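Local coordinates for protein aminoglycoside 6-adenylyltransferase (Bacillus subtilis, PDB 2PBE) that mediates streptomycin resistance by transferring the adenylyl group of ATP, or the guanylyl group of GTP, to the O-6 hydroxyl of streptomycin, at residues 7-10 / 11-15; 18-21 / 22-25; 189-192 / 193-196; 224-227 / 228-232. One frame throughout, in Å; residues are numbered along the deposited sequence.

Contact 1. Residues 7-10 / 11-15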
loop_
_atom_site.group_PDB
_atom_site.type_symbol
_atom_site.label_atom_id
_atom_site.label_comp_id
_atom_site.label_asym_id
_atom_site.label_seq_id
_atom_site.Cartn_x
_atom_site.Cartn_y
_atom_site.Cartn_z
ATOM N N GLN A 7 12.593 5.423 -3.017
ATOM C CA GLN A 7 11.332 5.740 -2.377
ATOM C C GLN A 7 10.645 6.842 -3.186
ATOM O O GLN A 7 9.515 6.667 -3.629
ATOM C CB GLN A 7 11.590 6.218 -0.945
ATOM C CG GLN A 7 10.346 6.615 -0.177
ATOM C CD GLN A 7 9.244 5.567 -0.266
ATOM O OE1 GLN A 7 9.509 4.365 -0.145
ATOM N NE2 GLN A 7 8.006 6.015 -0.469
ATOM N N GLU A 8 11.345 7.954 -3.387
ATOM C CA GLU A 8 10.810 9.088 -4.126
ATOM C C GLU A 8 10.370 8.725 -5.539
ATOM O O GLU A 8 9.340 9.211 -6.015
ATOM C CB GLU A 8 11.851 10.207 -4.190
ATOM C CG GLU A 8 12.351 10.681 -2.825
ATOM C CD GLU A 8 13.370 11.814 -2.916
ATOM O OE1 GLU A 8 14.511 11.575 -3.377
ATOM O OE2 GLU A 8 13.020 12.948 -2.523
HETATM N N MSE A 9 11.150 7.868 -6.197
HETATM C CA MSE A 9 10.840 7.462 -7.556
HETATM C C MSE A 9 9.544 6.685 -7.610
HETATM O O MSE A 9 8.675 6.976 -8.429
HETATM C CB MSE A 9 11.975 6.606 -8.137
HETATM C CG MSE A 9 13.256 7.379 -8.450
HETATM SE SE MSE A 9 13.000 8.947 -9.598
HETATM C CE MSE A 9 12.604 8.054 -11.256
HETATM N N MSE A 10 9.432 5.693 -6.742
HETATM C CA MSE A 10 8.237 4.873 -6.695
HETATM C C MSE A 10 7.014 5.698 -6.389
HETATM O O MSE A 10 5.942 5.441 -6.936
HETATM C CB MSE A 10 8.357 3.770 -5.650
HETATM C CG MSE A 10 9.322 2.661 -6.024
HETATM SE SE MSE A 10 9.065 1.979 -7.840
HETATM C CE MSE A 10 7.136 1.819 -7.877
ATOM N N ASP A 11 7.173 6.678 -5.502
ATOM C CA ASP A 11 6.060 7.549 -5.144
ATOM C C ASP A 11 5.524 8.195 -6.414
ATOM O O ASP A 11 4.335 8.122 -6.700
ATOM C CB ASP A 11 6.503 8.657 -4.170
ATOM C CG ASP A 11 6.815 8.133 -2.777
ATOM O OD1 ASP A 11 6.056 7.262 -2.285
ATOM O OD2 ASP A 11 7.807 8.605 -2.172
ATOM N N ILE A 12 6.409 8.814 -7.181
ATOM C CA ILE A 12 6.020 9.480 -8.407
ATOM C C ILE A 12 5.215 8.574 -9.341
ATOM O O ILE A 12 4.138 8.949 -9.794
ATOM C CB ILE A 12 7.284 10.002 -9.117
ATOM C CG1 ILE A 12 7.984 11.009 -8.204
ATOM C CG2 ILE A 12 6.929 10.647 -10.434
ATOM C CD1 ILE A 12 9.329 11.484 -8.693
ATOM N N PHE A 13 5.726 7.384 -9.619
ATOM C CA PHE A 13 5.033 6.480 -10.520
ATOM C C PHE A 13 3.681 6.020 -9.986
ATOM O O PHE A 13 2.696 5.953 -10.726
ATOM C CB PHE A 13 5.885 5.245 -10.804
ATOM C CG PHE A 13 7.271 5.539 -11.316
ATOM C CD1 PHE A 13 7.542 6.678 -12.106
ATOM C CD2 PHE A 13 8.316 4.629 -11.052
ATOM C CE1 PHE A 13 8.848 6.907 -12.628
ATOM C CE2 PHE A 13 9.627 4.833 -11.562
ATOM C CZ PHE A 13 9.896 5.975 -12.353
ATOM N N LEU A 14 3.648 5.694 -8.703
ATOM C CA LEU A 14 2.421 5.236 -8.071
ATOM C C LEU A 14 1.415 6.387 -8.027
ATOM O O LEU A 14 0.234 6.229 -8.350
ATOM C CB LEU A 14 2.749 4.759 -6.652
ATOM C CG LEU A 14 1.838 3.887 -5.789
ATOM C CD1 LEU A 14 0.709 4.706 -5.208
ATOM C CD2 LEU A 14 1.328 2.716 -6.631
ATOM N N ASP A 15 1.910 7.558 -7.645
ATOM C CA ASP A 15 1.070 8.741 -7.540
ATOM C C ASP A 15 0.482 9.121 -8.892
ATOM O O ASP A 15 -0.683 9.516 -8.998
ATOM C CB ASP A 15 1.886 9.906 -6.998
ATOM C CG ASP A 15 1.019 11.006 -6.461
ATOM O OD1 ASP A 15 0.359 10.762 -5.425
ATOM O OD2 ASP A 15 0.995 12.102 -7.073
#
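Gln7 and Asp11 meet through their polar ends on one side of the helix 6-19, with the amide and carboxylate planes turned 59° apart. Gln7 sends CG anti to its backbone N (chi1 179°) and then bends at chi2, which carries NE2 along the helix to the carboxylate one turn on. NE2 lies 2.9 Å from Asp11 OD1 and makes a weak, bent hydrogen bond to Asp11 OD2 at 3.1 Å. On another side of the helix the pairing is apolar. The selenomethionine Met9 is folded at chi2 and chi3, and its CE comes to 3.6 Å from CZ of Phe13, at the far end of the ring. One face of that same ring rests over the carbonyl oxygen of Met9, which is 3.5 Å above the plane and displaced toward the rim. The other selenomethionine, Met10, approaches Phe13 obliquely, SE to CD2 4.2 Å. Ile12 folds CG1 back beside the backbone N, against the carbonyl oxygen of Glu8. Beneath these side chains run regular i to i+4 bonds, among them Leu14 N to Met10 O at 2.9 Å. Met9, Met10 and Phe13 continue onto Tyr45 and Ile47 of strand 45-51, so this face of the helix lies on the sheet. The polar face differs in chemistry: Arg219 makes salt bridges to Asp11 OD1 and Asp15 OD1. Two carboxylates sharing one guanidinium should both favour the charged form, and the Gln7 amide adds a weaker donor to the same cluster.

Contact 2. Residues 18-21 / 22-25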
loop_
_atom_site.group_PDB
_atom_site.type_symbol
_atom_site.label_atom_id
_atom_site.label_comp_id
_atom_site.label_asym_id
_atom_site.label_seq_id
_atom_site.Cartn_x
_atom_site.Cartn_y
_atom_site.Cartn_z
ATOM N N LEU A 18 -2.363 6.648 -9.795
ATOM C CA LEU A 18 -3.510 6.905 -8.932
ATOM C C LEU A 18 -4.437 7.992 -9.452
ATOM O O LEU A 18 -5.659 7.855 -9.409
ATOM C CB LEU A 18 -3.056 7.304 -7.527
ATOM C CG LEU A 18 -2.629 6.227 -6.523
ATOM C CD1 LEU A 18 -2.055 6.876 -5.273
ATOM C CD2 LEU A 18 -3.820 5.369 -6.161
ATOM N N ASN A 19 -3.848 9.077 -9.938
ATOM C CA ASN A 19 -4.640 10.199 -10.416
ATOM C C ASN A 19 -5.065 10.123 -11.857
ATOM O O ASN A 19 -5.962 10.855 -12.263
ATOM C CB ASN A 19 -3.884 11.498 -10.189
ATOM C CG ASN A 19 -3.509 11.698 -8.749
ATOM O OD1 ASN A 19 -4.303 11.436 -7.851
ATOM N ND2 ASN A 19 -2.299 12.182 -8.514
ATOM N N ASP A 20 -4.445 9.243 -12.635
ATOM C CA ASP A 20 -4.819 9.141 -14.033
ATOM C C ASP A 20 -5.894 8.089 -14.292
ATOM O O ASP A 20 -5.707 6.896 -14.042
ATOM C CB ASP A 20 -3.596 8.881 -14.895
ATOM C CG ASP A 20 -3.793 9.366 -16.304
ATOM O OD1 ASP A 20 -3.009 10.210 -16.789
ATOM O OD2 ASP A 20 -4.760 8.907 -16.925
ATOM N N GLU A 21 -7.026 8.568 -14.803
ATOM C CA GLU A 21 -8.189 7.739 -15.099
ATOM C C GLU A 21 -7.989 6.688 -16.180
ATOM O O GLU A 21 -8.742 5.720 -16.231
ATOM C CB GLU A 21 -9.390 8.629 -15.443
ATOM C CG GLU A 21 -9.989 9.329 -14.199
ATOM C CD GLU A 21 -11.321 10.015 -14.450
ATOM O OE1 GLU A 21 -12.180 9.403 -15.118
ATOM O OE2 GLU A 21 -11.522 11.153 -13.961
ATOM N N ARG A 22 -6.992 6.855 -17.053
ATOM C CA ARG A 22 -6.765 5.847 -18.086
ATOM C C ARG A 22 -5.983 4.673 -17.495
ATOM O O ARG A 22 -6.078 3.547 -17.994
ATOM C CB ARG A 22 -5.975 6.404 -19.281
ATOM C CG ARG A 22 -6.522 7.663 -19.919
ATOM C CD ARG A 22 -5.555 8.794 -19.669
ATOM N NE ARG A 22 -4.907 9.313 -20.864
ATOM C CZ ARG A 22 -3.847 10.114 -20.849
ATOM N NH1 ARG A 22 -3.297 10.485 -19.692
ATOM N NH2 ARG A 22 -3.347 10.570 -22.000
ATOM N N ILE A 23 -5.212 4.927 -16.441
ATOM C CA ILE A 23 -4.424 3.859 -15.836
ATOM C C ILE A 23 -5.262 3.066 -14.846
ATOM O O ILE A 23 -5.707 3.591 -13.829
ATOM C CB ILE A 23 -3.166 4.403 -15.145
ATOM C CG1 ILE A 23 -2.336 5.208 -16.149
ATOM C CG2 ILE A 23 -2.307 3.246 -14.640
ATOM C CD1 ILE A 23 -1.176 5.932 -15.525
ATOM N N ARG A 24 -5.454 1.790 -15.165
ATOM C CA ARG A 24 -6.255 0.878 -14.351
ATOM C C ARG A 24 -5.431 -0.119 -13.543
ATOM O O ARG A 24 -5.814 -0.501 -12.451
ATOM C CB ARG A 24 -7.226 0.128 -15.262
ATOM C CG ARG A 24 -8.208 1.042 -15.991
ATOM C CD ARG A 24 -9.333 1.465 -15.072
ATOM N NE ARG A 24 -9.308 2.885 -14.764
ATOM C CZ ARG A 24 -9.949 3.419 -13.735
ATOM N NH1 ARG A 24 -10.661 2.646 -12.918
ATOM N NH2 ARG A 24 -9.884 4.730 -13.513
ATOM N N LEU A 25 -4.290 -0.525 -14.073
ATOM C CA LEU A 25 -3.436 -1.506 -13.410
ATOM C C LEU A 25 -1.961 -1.074 -13.509
ATOM O O LEU A 25 -1.551 -0.466 -14.497
ATOM C CB LEU A 25 -3.651 -2.873 -14.076
ATOM C CG LEU A 25 -3.277 -4.210 -13.417
ATOM C CD1 LEU A 25 -1.768 -4.366 -13.346
ATOM C CD2 LEU A 25 -3.878 -4.289 -12.028
#
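The carbonyl oxygen of Glu21 is gripped twice by Arg24, whose NE and NH2 both donate to it. NH2 lies 3.1 Å and NE 3.2 Å from Glu21 O, and the oxygen sits at the edge of the guanidinium, 14° out of its plane. Both nitrogens come from the same face of the carbonyl plane. Bends at chi2 and chi3 fold the arginine back over the turn, although its CB starts out away from it; its remaining nitrogen, NH1, forms a salt bridge with Asp130. The turn itself is type I, Asp20 to Ile23, closed by Ile23 N to Asp20 O at 3.1 Å. A chi1 of -154° sets the Asp20 carboxylate opposite the backbone N and across to Arg22: OD1 accepts from Arg22 NH1 at 2.9 Å through its syn lone pair, forming a salt bridge. Carboxylate and guanidinium are nearly coplanar, 18° apart. Arg22 NH2 goes on to Ser56 OG, and Phe57 makes a cation-pi contact with the same guanidinium. Asp20 CB also touches Ile23 CD1, 3.9 Å away. The turn thus joins the end of helix 6-19 to strand 23-28. Ile23 packs on Phe16 and Ala17 of that helix and on Tyr49 and Val51 of the adjacent strand 45-51, where Arg24 and Leu25 both face Phe50 in a classic beta bulge; Lys129, just past strand 125-128, bonds to Asp20 O.

Contact 3. Residues 189-192 / 193-196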
loop_
_atom_site.group_PDB
_atom_site.type_symbol
_atom_site.label_atom_id
_atom_site.label_comp_id
_atom_site.label_asym_id
_atom_site.label_seq_id
_atom_site.Cartn_x
_atom_site.Cartn_y
_atom_site.Cartn_z
ATOM N N ARG A 189 0.648 -2.437 15.294
ATOM C CA ARG A 189 0.512 -1.296 14.391
ATOM C C ARG A 189 0.357 -1.735 12.934
ATOM O O ARG A 189 -0.432 -1.146 12.195
ATOM C CB ARG A 189 1.700 -0.339 14.515
ATOM C CG ARG A 189 1.480 0.963 13.768
ATOM C CD ARG A 189 2.687 1.896 13.826
ATOM N NE ARG A 189 2.959 2.418 15.162
ATOM C CZ ARG A 189 4.014 2.076 15.898
ATOM N NH1 ARG A 189 4.903 1.201 15.427
ATOM N NH2 ARG A 189 4.186 2.617 17.095
ATOM N N PRO A 190 1.109 -2.760 12.492
ATOM C CA PRO A 190 0.922 -3.159 11.092
ATOM C C PRO A 190 -0.500 -3.631 10.777
ATOM O O PRO A 190 -0.963 -3.502 9.639
ATOM C CB PRO A 190 1.978 -4.250 10.896
ATOM C CG PRO A 190 3.099 -3.758 11.767
ATOM C CD PRO A 190 2.368 -3.330 13.024
ATOM N N ASN A 191 -1.202 -4.167 11.770
ATOM C CA ASN A 191 -2.574 -4.610 11.508
ATOM C C ASN A 191 -3.521 -3.408 11.521
ATOM O O ASN A 191 -4.505 -3.386 10.802
ATOM C CB ASN A 191 -3.022 -5.684 12.503
ATOM C CG ASN A 191 -2.612 -7.085 12.059
ATOM O OD1 ASN A 191 -1.553 -7.589 12.426
ATOM N ND2 ASN A 191 -3.446 -7.709 11.242
ATOM N N LEU A 192 -3.206 -2.400 12.322
ATOM C CA LEU A 192 -4.010 -1.190 12.354
ATOM C C LEU A 192 -3.943 -0.602 10.934
ATOM O O LEU A 192 -4.952 -0.156 10.378
ATOM C CB LEU A 192 -3.427 -0.198 13.363
ATOM C CG LEU A 192 -3.839 1.268 13.208
ATOM C CD1 LEU A 192 -5.369 1.409 13.323
ATOM C CD2 LEU A 192 -3.144 2.106 14.283
ATOM N N LEU A 193 -2.746 -0.640 10.352
ATOM C CA LEU A 193 -2.523 -0.141 9.005
ATOM C C LEU A 193 -3.325 -0.893 7.955
ATOM O O LEU A 193 -3.847 -0.288 7.018
ATOM C CB LEU A 193 -1.049 -0.235 8.658
ATOM C CG LEU A 193 -0.106 0.902 9.008
ATOM C CD1 LEU A 193 1.241 0.576 8.407
ATOM C CD2 LEU A 193 -0.621 2.215 8.438
ATOM N N ARG A 194 -3.398 -2.216 8.094
ATOM C CA ARG A 194 -4.156 -3.039 7.155
ATOM C C ARG A 194 -5.601 -2.640 7.269
ATOM O O ARG A 194 -6.283 -2.490 6.266
ATOM C CB ARG A 194 -4.032 -4.524 7.497
ATOM C CG ARG A 194 -4.755 -5.444 6.529
ATOM C CD ARG A 194 -4.567 -6.889 6.921
ATOM N NE ARG A 194 -3.154 -7.267 7.010
ATOM C CZ ARG A 194 -2.417 -7.610 5.959
ATOM N NH1 ARG A 194 -2.951 -7.634 4.728
ATOM N NH2 ARG A 194 -1.142 -7.921 6.147
HETATM N N MSE A 195 -6.063 -2.480 8.504
HETATM C CA MSE A 195 -7.445 -2.080 8.766
HETATM C C MSE A 195 -7.727 -0.730 8.107
HETATM O O MSE A 195 -8.802 -0.516 7.534
HETATM C CB MSE A 195 -7.690 -1.979 10.282
HETATM C CG MSE A 195 -9.160 -1.838 10.662
HETATM SE SE MSE A 195 -10.316 -3.182 9.823
HETATM C CE MSE A 195 -9.892 -4.747 10.943
HETATM N N MSE A 196 -6.760 0.178 8.195
HETATM C CA MSE A 196 -6.923 1.489 7.600
HETATM C C MSE A 196 -6.888 1.375 6.078
HETATM O O MSE A 196 -7.624 2.069 5.375
HETATM C CB MSE A 196 -5.820 2.421 8.095
HETATM C CG MSE A 196 -5.940 2.746 9.573
HETATM SE SE MSE A 196 -4.479 3.803 10.341
HETATM C CE MSE A 196 -5.079 5.616 10.004
#
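Leu192 and Met196, one turn apart in helix 177-204, make the apolar side-chain contact. The selenium of Met196 lies 3.9 Å from both CG and CD1 of Leu192, and Met196 CG is 4.0 Å from Leu192 CD1. The Leu192 branch lies across from the backbone N (chi1 160°), which swings it toward the next turn, while Met196 runs extended through chi2 before bending at chi3, so the selenium comes alongside the leucine branch.

Backbone bonds form the second group. The regular i to i+4 pattern runs through the stretch, with Leu193 N bonded to Arg189 O, Met195 N to Asn191 O and Met196 N to Leu192 O; the bond from Arg194 N to Pro190 O is longer, at 3.2 Å. Beside these carbonyl groups lie two CB atoms, that of Leu193 near Pro190 O and that of Met195 near Leu192 O. Pro190 has no N-H to give to the preceding turn, and the helix is kinked there.

The polar ends of the two arginines find their partners elsewhere in the chain. Arg189 gives NE to Thr232 OG1 and makes a cation-pi contact with Tyr233; Arg194 gives NH2 to the carbonyl oxygen of Gln143.

Around the stretch, Met195 touches Phe154 and Cys158 of helix 151-173 as well as Phe252 and Tyr255 of helix 238-263, and Leu193 meets Leu229 of helix 223-230. The stretch thus packs against three other helices in the helical part of the protein, within a helix kinked at an internal proline.

Contact 4. Residues 224-227 / 228-232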
loop_
_atom_site.group_PDB
_atom_site.type_symbol
_atom_site.label_atom_id
_atom_site.label_comp_id
_atom_site.label_asym_id
_atom_site.label_seq_id
_atom_site.Cartn_x
_atom_site.Cartn_y
_atom_site.Cartn_z
ATOM N N LYS A 224 -4.772 13.734 7.614
ATOM C CA LYS A 224 -5.354 13.492 8.913
ATOM C C LYS A 224 -5.006 12.070 9.349
ATOM O O LYS A 224 -4.554 11.848 10.481
ATOM C CB LYS A 224 -6.865 13.659 8.844
ATOM C CG LYS A 224 -7.543 13.570 10.200
ATOM C CD LYS A 224 -9.027 13.331 10.043
ATOM C CE LYS A 224 -9.722 13.213 11.388
ATOM N NZ LYS A 224 -11.152 12.854 11.221
ATOM N N GLU A 225 -5.195 11.118 8.439
ATOM C CA GLU A 225 -4.933 9.715 8.711
ATOM C C GLU A 225 -3.466 9.445 8.974
ATOM O O GLU A 225 -3.133 8.537 9.728
ATOM C CB GLU A 225 -5.432 8.856 7.549
ATOM C CG GLU A 225 -6.900 9.136 7.191
ATOM C CD GLU A 225 -7.367 8.429 5.923
ATOM O OE1 GLU A 225 -6.665 8.488 4.890
ATOM O OE2 GLU A 225 -8.460 7.827 5.951
ATOM N N TRP A 226 -2.582 10.227 8.357
ATOM C CA TRP A 226 -1.155 10.020 8.585
ATOM C C TRP A 226 -0.763 10.598 9.926
ATOM O O TRP A 226 0.174 10.132 10.568
ATOM C CB TRP A 226 -0.305 10.678 7.502
ATOM C CG TRP A 226 1.059 10.051 7.396
ATOM C CD1 TRP A 226 1.347 8.740 7.047
ATOM C CD2 TRP A 226 2.319 10.695 7.594
ATOM N NE1 TRP A 226 2.709 8.536 7.006
ATOM C CE2 TRP A 226 3.338 9.709 7.337
ATOM C CE3 TRP A 226 2.705 12.005 7.959
ATOM C CZ2 TRP A 226 4.723 10.001 7.431
ATOM C CZ3 TRP A 226 4.107 12.304 8.054
ATOM C CH2 TRP A 226 5.092 11.294 7.785
ATOM N N GLU A 227 -1.462 11.642 10.335
ATOM C CA GLU A 227 -1.169 12.242 11.616
ATOM C C GLU A 227 -1.626 11.294 12.715
ATOM O O GLU A 227 -0.991 11.200 13.763
ATOM C CB GLU A 227 -1.872 13.589 11.757
ATOM C CG GLU A 227 -1.105 14.726 11.103
ATOM C CD GLU A 227 -1.712 16.071 11.405
ATOM O OE1 GLU A 227 -2.392 16.196 12.453
ATOM O OE2 GLU A 227 -1.498 17.003 10.596
ATOM N N GLU A 228 -2.741 10.600 12.479
ATOM C CA GLU A 228 -3.259 9.663 13.461
ATOM C C GLU A 228 -2.275 8.518 13.587
ATOM O O GLU A 228 -1.970 8.061 14.685
ATOM C CB GLU A 228 -4.617 9.102 13.038
ATOM C CG GLU A 228 -5.703 10.120 12.840
ATOM C CD GLU A 228 -6.973 9.490 12.293
ATOM O OE1 GLU A 228 -6.850 8.577 11.444
ATOM O OE2 GLU A 228 -8.089 9.911 12.697
ATOM N N LEU A 229 -1.765 8.053 12.454
ATOM C CA LEU A 229 -0.818 6.958 12.486
ATOM C C LEU A 229 0.460 7.454 13.136
ATOM O O LEU A 229 1.094 6.731 13.895
ATOM C CB LEU A 229 -0.524 6.452 11.083
ATOM C CG LEU A 229 0.496 5.321 11.088
ATOM C CD1 LEU A 229 -0.051 4.070 11.798
ATOM C CD2 LEU A 229 0.859 5.007 9.666
HETATM N N MSE A 230 0.823 8.695 12.841
HETATM C CA MSE A 230 2.023 9.267 13.430
HETATM C C MSE A 230 1.865 9.317 14.942
HETATM O O MSE A 230 2.818 9.080 15.682
HETATM C CB MSE A 230 2.305 10.687 12.903
HETATM C CG MSE A 230 3.019 10.735 11.547
HETATM SE SE MSE A 230 4.536 9.487 11.365
HETATM C CE MSE A 230 3.677 8.046 10.377
ATOM N N SER A 231 0.654 9.605 15.411
ATOM C CA SER A 231 0.421 9.703 16.843
ATOM C C SER A 231 0.555 8.376 17.562
ATOM O O SER A 231 0.524 8.346 18.789
ATOM C CB SER A 231 -0.947 10.327 17.141
ATOM O OG SER A 231 -2.000 9.483 16.744
ATOM N N THR A 232 0.708 7.286 16.813
ATOM C CA THR A 232 0.872 5.984 17.459
ATOM C C THR A 232 2.334 5.780 17.794
ATOM O O THR A 232 2.717 4.747 18.330
ATOM C CB THR A 232 0.452 4.833 16.569
ATOM O OG1 THR A 232 1.411 4.677 15.517
ATOM C CG2 THR A 232 -0.924 5.093 15.999
#
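Met230, a selenomethionine, lies over the indole of Trp226 in a Met-aromatic contact between residues one turn apart, near the C-terminal end of helix 223-230. Its CB points toward the preceding turn and lies 3.2 Å from the carbonyl oxygen of Trp226, the same oxygen that accepts the hydrogen bond from Met230 N at 2.8 Å. CG, beside the backbone N (chi1 -82°), passes over the benzo part of the indole, 3.8 Å from CE3. The chain then turns at chi2, and SE stands 4.1 Å from the centroid of the six-membered ring, 14° off its normal. A further turn at chi3 lays CE across the five-membered ring as a CH-pi contact, 3.8 Å from that centroid and 3.5 Å from NE1. The methionine therefore follows one face of the indole from the benzo ring to the pyrrole ring. Trp226 also makes a cation-pi contact with Lys218.

On another side of the helix, Lys224 and Glu228 hold opposite charges near each other without a salt bridge, NZ being 4.5 Å from OE2. The carboxylate has firmer partners in helix 238-263: Lys254 at OE2, by a salt bridge, and Tyr255 OH at OE1. Leu229 also touches Arg189 of helix 177-204.

Hydroxyls follow in the next residues: Ser231 OG donates to Glu228 O, and Leu229 O accepts from both Thr232 N and Thr232 OG1, the hydroxyl lying 2.6 Å away in the carbonyl plane.

The four contacts follow one another along the chain and fall into two pairs. Contacts 1 and 2 share helix 6-19, their centres 14 Å apart: the first lies along the helix against the mixed sheet, the second where the chain turns from it into strand 23-28. Contacts 3 and 4 belong to the helical part, on helices 177-204 and 223-230, with centres 12 Å apart. These two touch directly, by leucine packing and through Met196 CE, which lies beside Glu225 and Glu228. No touch links the pairs; contacts 1 and 4 come within about 9 Å at their nearest atoms. The nucleotidyltransferase thus combines a sheet-bearing part with a helical one.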